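Local atomic coordinates of Exo-beta-1,4-mannosidase (Rhizomucor miehei, PDB entry 4LYP), a protein that hydrolyses terminal, non-reducing beta-linked mannose residues as a glycoside hydrolase family 5 exo-mannosidase, and also has transglycosylation activity. Residues A145-G150 with M231-A236; K260-A265 with N284-T289; Y355-P360 with E395-Y400. All blocks are in the same frame, centred on the assembly; numbering follows the deposited sequence. Where two conformers were deposited one is given.

All three contacts belong to the (beta/alpha)8 barrel of a family 5 glycoside hydrolase, and they close in series along the chain. Interactions 1 and 2, with centres about 9 Å apart, share the barrel wall: strand 230-234 pairs with strand 144-148 in the first and borders strand 262-264, which belongs to the second. They touch directly, I235 N lying 2.9 Å from S264 O in a probable hydrogen bond. Interaction 3 is a surface contact between loops that follow strands 333-338 and 386-394, its centre about 29 Å from that of interaction 1 and about 35 Å from that of interaction 2. Interactions 2 and 3 lie on opposite sides of the chain's centre.

Interaction 1: A145-G150 with M231-A236; sequences AVMTLG and MSWQIA
M147 and Q234 meet through their backbones where two neighbouring parallel strands of the TIM barrel, 144-148 and 230-234, run side by side with their short axes 11° apart. From M147 on the ladder alternates regularly: M147 N reaches S232 O at 2.9 Å, M147 O takes the N-H of Q234, and L149 N carries the pattern past the end of its strand to Q234 O. At the other end A145 O accepts two donors, M231 N at 2.8 Å and, on a longer bond, S232 N.

Q234 points to the barrel interior together with V146 and T148. Its CB rests against M147 O and T148 CA; CG then stands anti to the backbone N (chi1 178°), and the extended chain carries the amide inward beside T148. Q234 CD comes near V146 CG1, at 4.1 Å. At the tip the two amide atoms part company: Q234 OE1 accepts the hydroxyl of T148, with T148 OG1 2.9 Å away and 36° out of the carbonyl plane, and also R97 NE, while NE2 passes V146 CG1 and bonds to E336 and S264. Several bonds therefore fix the rotation of this buried amide, and the neighbouring arginine probably polarises its oxygen.

On the helix-facing side, M147 and W233 lie alongside each other. The methionine doubles back at chi2 and chi3, bringing M147 CE to within 3.9 Å of W233 CZ3. L149 crosses to the same six-membered ring, and helices 125-140 and 244-257 pack against this layer. Beyond A236 the chain leads on to E238, which lines the guanidine pocket. The closest contact between apolar side chains is M147 CB to W233 CE3, 3.6 Å.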
# COMPACT_ATOMS: atom_id res chain seq x y z
N ALA A 145 -9.89 -1.08 5.53
CA ALA A 145 -9.07 -0.41 4.56
C ALA A 145 -8.00 0.45 5.24
O ALA A 145 -8.28 1.23 6.16
CB ALA A 145 -9.91 0.50 3.68
N VAL A 146 -6.80 0.39 4.70
CA VAL A 146 -5.75 1.39 4.97
C VAL A 146 -5.79 2.36 3.77
O VAL A 146 -5.57 1.92 2.62
CB VAL A 146 -4.35 0.75 5.13
CG1 VAL A 146 -3.28 1.80 5.23
CG2 VAL A 146 -4.36 -0.17 6.36
N MET A 147 -6.16 3.61 4.05
CA MET A 147 -6.46 4.59 2.99
C MET A 147 -5.21 5.46 2.73
O MET A 147 -4.97 6.40 3.49
CB MET A 147 -7.59 5.47 3.41
CG MET A 147 -8.95 4.73 3.55
SD MET A 147 -9.70 4.34 1.97
CE MET A 147 -10.46 5.94 1.64
N THR A 148 -4.44 5.12 1.72
CA THR A 148 -3.19 5.85 1.41
C THR A 148 -3.57 7.16 0.71
O THR A 148 -4.22 7.14 -0.35
CB THR A 148 -2.25 5.02 0.59
OG1 THR A 148 -2.05 3.74 1.26
CG2 THR A 148 -0.91 5.68 0.39
N LEU A 149 -3.23 8.30 1.32
CA LEU A 149 -3.72 9.61 0.84
C LEU A 149 -2.82 10.28 -0.16
O LEU A 149 -3.20 11.34 -0.72
CB LEU A 149 -3.96 10.50 2.05
CG LEU A 149 -5.14 10.11 2.92
CD1 LEU A 149 -4.97 10.71 4.32
CD2 LEU A 149 -6.42 10.60 2.25
N GLY A 150 -1.63 9.74 -0.40
CA GLY A 150 -0.68 10.34 -1.35
C GLY A 150 0.41 9.38 -1.63
O GLY A 150 0.35 8.22 -1.16
N MET A 231 -9.79 1.36 8.46
CA MET A 231 -8.90 1.12 9.59
C MET A 231 -8.05 2.34 9.87
O MET A 231 -7.82 2.71 11.05
CB MET A 231 -8.02 -0.11 9.28
CG MET A 231 -6.85 -0.20 10.26
SD MET A 231 -5.96 -1.75 10.03
CE MET A 231 -4.38 -1.38 10.80
N SER A 232 -7.43 2.88 8.84
CA SER A 232 -6.48 3.97 9.06
C SER A 232 -6.42 4.91 7.87
O SER A 232 -6.70 4.49 6.71
CB SER A 232 -5.08 3.44 9.41
OG SER A 232 -4.58 2.77 8.28
N TRP A 233 -6.04 6.14 8.14
CA TRP A 233 -5.61 7.11 7.11
C TRP A 233 -4.11 7.09 7.10
O TRP A 233 -3.47 7.20 8.14
CB TRP A 233 -6.05 8.51 7.49
CG TRP A 233 -7.54 8.62 7.54
CD1 TRP A 233 -8.37 8.66 8.66
CD2 TRP A 233 -8.44 8.63 6.41
NE1 TRP A 233 -9.69 8.66 8.27
CE2 TRP A 233 -9.78 8.66 6.91
CE3 TRP A 233 -8.23 8.64 5.01
CZ2 TRP A 233 -10.87 8.67 6.08
CZ3 TRP A 233 -9.32 8.64 4.18
CH2 TRP A 233 -10.64 8.67 4.72
N GLN A 234 -3.52 6.92 5.92
CA GLN A 234 -2.05 6.84 5.79
C GLN A 234 -1.55 8.05 5.04
O GLN A 234 -2.06 8.35 3.94
CB GLN A 234 -1.68 5.53 5.12
CG GLN A 234 -0.17 5.41 4.90
CD GLN A 234 0.10 3.98 4.53
OE1 GLN A 234 0.02 3.62 3.33
NE2 GLN A 234 0.39 3.12 5.52
N ILE A 235 -0.60 8.77 5.66
CA ILE A 235 -0.14 10.05 5.08
C ILE A 235 0.14 9.89 3.57
O ILE A 235 -0.40 10.61 2.71
CB ILE A 235 1.07 10.56 5.82
CG1 ILE A 235 0.77 10.94 7.28
CG2 ILE A 235 1.63 11.81 5.07
CD1 ILE A 235 2.01 11.25 8.12
N ALA A 236 1.08 8.98 3.25
CA ALA A 236 1.49 8.84 1.87
C ALA A 236 2.29 7.56 1.79
O ALA A 236 2.90 7.09 2.73
CB ALA A 236 2.38 10.01 1.37

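Interaction 2: K260-A265 with N284-T289; sequences KHLVSA and NIDYTT
The Y287 ring meets the strand 262-264 along one end. L262 CB lies at its edge, near the ring plane and 4.4 Å from Y287 CE1, while S264 CB approaches the phenolic end obliquely, 3.5 Å from Y287 OH. Over one face, offset toward the rim, stands an ordered water. The hydroxyl itself is hydrogen-bonded to S232 on the neighbouring strand. CG of Y287 sits between the backbone N and the carbonyl carbon (chi1 68°), a setting in which the ring swings back toward the strand.

The second flat group, the D286 carboxylate, is crossed by L262, and L262 CD2 touches D286 CG at 3.7 Å. D286 OD2 accepts V263 N at 2.9 Å through the anti lone pair, the one directed away from OD1, and forms a salt bridge with K255. D286 also returns a bond from its own backbone: D286 N reaches V263 O at 2.9 Å, in the carbonyl plane. A single residue thus holds both the N-H and the carbonyl of V263, and the lysine would be expected to favour the charged carboxylate.

Further along, the same water joins the two chains. It donates to Y287 O, accepts the N-H of A265 and is hydrogen-bonded to S264 OG, which also has Q234 as partner. N284 O is buried 3.2 Å from V263 CB and has no hydrogen-bonding partner in the model. I285 CD1 packs on A265 CB.

One main-chain bond, one carboxylate bond and a water thus connect neighbouring staves of the TIM barrel. Strand 230-234 pairs with 262-264, helix 244-257 packs on V263, N284 and I285, helix 273-280 reaches I285 and T288, and strand 288-292 pairs in parallel with 333-338.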
# COMPACT_ATOMS: atom_id res chain seq x y z
N LYS A 260 -11.88 9.54 14.94
CA LYS A 260 -12.15 8.17 15.30
C LYS A 260 -11.17 7.16 14.71
O LYS A 260 -11.21 5.99 15.09
CB LYS A 260 -13.56 7.77 14.83
CG LYS A 260 -14.66 8.60 15.54
CD LYS A 260 -16.03 8.29 15.00
CE LYS A 260 -17.12 9.05 15.80
NZ LYS A 260 -16.94 8.83 17.25
N HIS A 261 -10.31 7.59 13.76
CA HIS A 261 -9.47 6.66 12.99
C HIS A 261 -8.01 6.70 13.38
O HIS A 261 -7.46 7.75 13.75
CB HIS A 261 -9.61 7.04 11.51
CG HIS A 261 -10.86 6.54 10.87
ND1 HIS A 261 -11.58 7.30 9.98
CD2 HIS A 261 -11.46 5.31 10.93
CE1 HIS A 261 -12.59 6.57 9.52
NE2 HIS A 261 -12.53 5.33 10.08
N LEU A 262 -7.38 5.57 13.20
CA LEU A 262 -5.92 5.46 13.26
C LEU A 262 -5.23 6.21 12.12
O LEU A 262 -5.82 6.39 11.04
CB LEU A 262 -5.53 3.99 13.23
CG LEU A 262 -6.11 3.13 14.33
CD1 LEU A 262 -5.67 1.65 14.15
CD2 LEU A 262 -5.72 3.66 15.73
N VAL A 263 -3.99 6.59 12.38
CA VAL A 263 -3.14 7.28 11.41
C VAL A 263 -1.85 6.54 11.27
O VAL A 263 -1.19 6.17 12.28
CB VAL A 263 -2.94 8.76 11.79
CG1 VAL A 263 -2.07 9.48 10.76
CG2 VAL A 263 -4.28 9.45 11.94
N SER A 264 -1.40 6.40 10.03
CA SER A 264 -0.15 5.77 9.68
C SER A 264 0.73 6.64 8.79
O SER A 264 0.22 7.51 8.09
CB SER A 264 -0.55 4.46 8.83
OG SER A 264 0.57 3.84 8.28
N ALA A 265 2.06 6.42 8.84
CA ALA A 265 3.01 7.21 8.10
C ALA A 265 3.34 6.68 6.71
O ALA A 265 3.89 7.42 5.90
CB ALA A 265 4.30 7.31 8.89
N ASN A 284 0.33 11.38 16.95
CA ASN A 284 -0.75 11.06 16.01
C ASN A 284 -0.29 10.11 14.93
O ASN A 284 -0.94 10.01 13.88
CB ASN A 284 -1.38 12.32 15.46
CG ASN A 284 -2.05 13.07 16.56
OD1 ASN A 284 -2.81 12.48 17.30
ND2 ASN A 284 -1.74 14.38 16.71
N ILE A 285 0.80 9.37 15.16
CA ILE A 285 1.11 8.17 14.38
C ILE A 285 0.83 6.99 15.27
O ILE A 285 1.56 6.75 16.24
CB ILE A 285 2.56 8.20 13.83
CG1 ILE A 285 2.78 9.36 12.85
CG2 ILE A 285 2.90 6.82 13.19
CD1 ILE A 285 2.06 9.26 11.52
N ASP A 286 -0.23 6.24 15.00
CA ASP A 286 -0.68 5.23 15.94
C ASP A 286 0.03 3.92 15.84
O ASP A 286 0.09 3.16 16.80
CB ASP A 286 -2.20 5.00 15.72
CG ASP A 286 -3.00 6.20 16.13
OD1 ASP A 286 -3.01 6.53 17.34
OD2 ASP A 286 -3.64 6.82 15.24
N TYR A 287 0.55 3.58 14.65
CA TYR A 287 1.22 2.33 14.46
C TYR A 287 2.32 2.49 13.45
O TYR A 287 2.41 3.58 12.84
CB TYR A 287 0.29 1.13 14.12
CG TYR A 287 -0.34 1.26 12.74
CD1 TYR A 287 -1.52 1.96 12.53
CD2 TYR A 287 0.24 0.58 11.65
CE1 TYR A 287 -2.16 2.00 11.27
CE2 TYR A 287 -0.36 0.59 10.38
CZ TYR A 287 -1.54 1.31 10.21
OH TYR A 287 -2.17 1.35 8.97
N THR A 288 3.16 1.46 13.31
CA THR A 288 4.36 1.54 12.45
C THR A 288 4.24 0.58 11.28
O THR A 288 3.50 -0.41 11.37
CB THR A 288 5.64 1.35 13.26
OG1 THR A 288 5.78 -0.04 13.62
CG2 THR A 288 5.60 2.19 14.56
N THR A 289 4.99 0.84 10.22
CA THR A 289 4.98 -0.01 9.05
C THR A 289 6.38 -0.25 8.60
O THR A 289 7.29 0.51 8.90
CB THR A 289 4.16 0.52 7.89
OG1 THR A 289 4.73 1.73 7.37
CG2 THR A 289 2.73 0.76 8.26
O HOH W 1 2.50 3.94 10.19

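Interaction 3: Y355-P360 with E395-Y400; sequences YLPSTP and EGRSTY
Two type I beta turns, L356-T359 and R397-Y400, meet at the surface of the TIM barrel in the loops that follow strands 333-338 and 386-394. The one hydrogen bond between the two segments runs from S398 OG to Y355 O, just before the first turn, at 2.8 Å, with a C=O...OG angle of 160° and the donor tilted 20° from the carbonyl plane. The serine oxygen sits between its own backbone N and carbonyl carbon (chi1 57°), a placement that turns it to the other loop.

P357 supplies most of the apolar contact. P357 CD lies 3.4 Å from S398 OG and is also met by the methyl CG2 of T399; the L356 side chain crosses that of T399 at about a right angle, L356 CD2 against the same methyl. Farther round the ring, P357 CB and CG meet R397 CD, the two side chains crossing obliquely.

The arginine is held from its own segment and from beyond it. R397 NH1 donates to G396 O at 2.8 Å, with that oxygen in the guanidinium plane, and also to G394 O, while NH2 binds S425. R397 CB stands 3.5 Å over the centre of the Y400 ring.

Y424, on strand 423-424, touches both P357 and R397 and so backs the junction, while the 355-360 segment leads into helix 362-380.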
# COMPACT_ATOMS: atom_id res chain seq x y z
N TYR A 355 8.15 -12.07 -16.70
CA TYR A 355 6.86 -11.43 -16.45
C TYR A 355 5.67 -12.25 -16.98
O TYR A 355 4.57 -11.80 -16.85
CB TYR A 355 6.85 -10.00 -17.07
CG TYR A 355 7.99 -9.18 -16.53
CD1 TYR A 355 7.98 -8.73 -15.21
CD2 TYR A 355 9.07 -8.88 -17.29
CE1 TYR A 355 9.07 -8.02 -14.69
CE2 TYR A 355 10.17 -8.17 -16.80
CZ TYR A 355 10.18 -7.75 -15.48
OH TYR A 355 11.20 -7.03 -14.91
N LEU A 356 5.95 -13.43 -17.56
CA LEU A 356 4.80 -14.22 -18.06
C LEU A 356 4.07 -14.86 -16.89
O LEU A 356 4.67 -15.48 -16.01
CB LEU A 356 5.31 -15.32 -18.99
CG LEU A 356 5.89 -14.83 -20.35
CD1 LEU A 356 6.39 -16.04 -21.09
CD2 LEU A 356 4.81 -14.11 -21.15
N PRO A 357 2.74 -14.82 -16.92
CA PRO A 357 2.01 -15.53 -15.85
C PRO A 357 2.21 -17.03 -15.82
O PRO A 357 2.12 -17.66 -14.77
CB PRO A 357 0.51 -15.21 -16.20
CG PRO A 357 0.60 -13.87 -16.90
CD PRO A 357 1.86 -13.93 -17.73
N SER A 358 2.57 -17.64 -16.99
CA SER A 358 2.88 -19.07 -17.01
C SER A 358 4.18 -19.38 -16.31
O SER A 358 4.44 -20.54 -15.98
CB SER A 358 2.93 -19.53 -18.45
OG SER A 358 3.89 -18.82 -19.17
N THR A 359 5.05 -18.41 -16.05
CA THR A 359 6.32 -18.70 -15.35
C THR A 359 6.03 -19.05 -13.93
O THR A 359 5.26 -18.38 -13.25
CB THR A 359 7.25 -17.49 -15.49
OG1 THR A 359 7.53 -17.39 -16.88
CG2 THR A 359 8.50 -17.66 -14.68
N PRO A 360 6.65 -20.14 -13.40
CA PRO A 360 6.40 -20.49 -12.01
C PRO A 360 6.93 -19.47 -11.00
O PRO A 360 7.74 -18.61 -11.34
CB PRO A 360 7.17 -21.81 -11.81
CG PRO A 360 7.36 -22.34 -13.19
CD PRO A 360 7.50 -21.14 -14.07
N GLU A 395 -7.80 -11.18 -11.52
CA GLU A 395 -8.15 -11.61 -12.87
C GLU A 395 -7.30 -10.90 -13.91
O GLU A 395 -7.33 -11.27 -15.10
CB GLU A 395 -9.62 -11.36 -13.12
CG GLU A 395 -10.53 -12.13 -12.20
CD GLU A 395 -10.46 -13.62 -12.47
OE1 GLU A 395 -10.91 -14.07 -13.57
OE2 GLU A 395 -9.83 -14.31 -11.70
N GLY A 396 -6.58 -9.84 -13.56
CA GLY A 396 -5.71 -9.18 -14.54
C GLY A 396 -4.55 -10.07 -14.92
O GLY A 396 -4.16 -10.96 -14.15
N ARG A 397 -3.95 -9.88 -16.11
CA ARG A 397 -2.80 -10.64 -16.53
C ARG A 397 -1.90 -9.73 -17.33
O ARG A 397 -2.41 -8.89 -18.14
CB ARG A 397 -3.20 -11.84 -17.45
CG ARG A 397 -4.04 -12.90 -16.73
CD ARG A 397 -3.18 -13.72 -15.72
NE ARG A 397 -3.96 -14.83 -15.11
CZ ARG A 397 -4.84 -14.69 -14.11
NH1 ARG A 397 -5.11 -13.52 -13.58
NH2 ARG A 397 -5.40 -15.76 -13.52
N SER A 398 -0.60 -9.89 -17.24
CA SER A 398 0.33 -9.00 -17.93
C SER A 398 0.30 -9.18 -19.43
O SER A 398 0.88 -8.33 -20.15
CB SER A 398 1.70 -9.22 -17.39
OG SER A 398 2.11 -10.57 -17.52
N THR A 399 -0.33 -10.26 -19.94
CA THR A 399 -0.39 -10.51 -21.38
C THR A 399 -1.64 -9.85 -21.97
O THR A 399 -1.80 -9.92 -23.20
CB THR A 399 -0.44 -12.05 -21.60
OG1 THR A 399 -1.55 -12.57 -20.85
CG2 THR A 399 0.87 -12.71 -21.24
N TYR A 400 -2.51 -9.25 -21.19
CA TYR A 400 -3.76 -8.69 -21.72
C TYR A 400 -3.56 -7.29 -22.29
O TYR A 400 -2.64 -6.54 -21.86
CB TYR A 400 -4.79 -8.62 -20.58
CG TYR A 400 -5.32 -9.94 -20.14
CD1 TYR A 400 -6.12 -9.97 -18.97
CD2 TYR A 400 -5.10 -11.17 -20.80
CE1 TYR A 400 -6.69 -11.20 -18.49
CE2 TYR A 400 -5.64 -12.37 -20.33
CZ TYR A 400 -6.41 -12.36 -19.19
OH TYR A 400 -6.92 -13.56 -18.72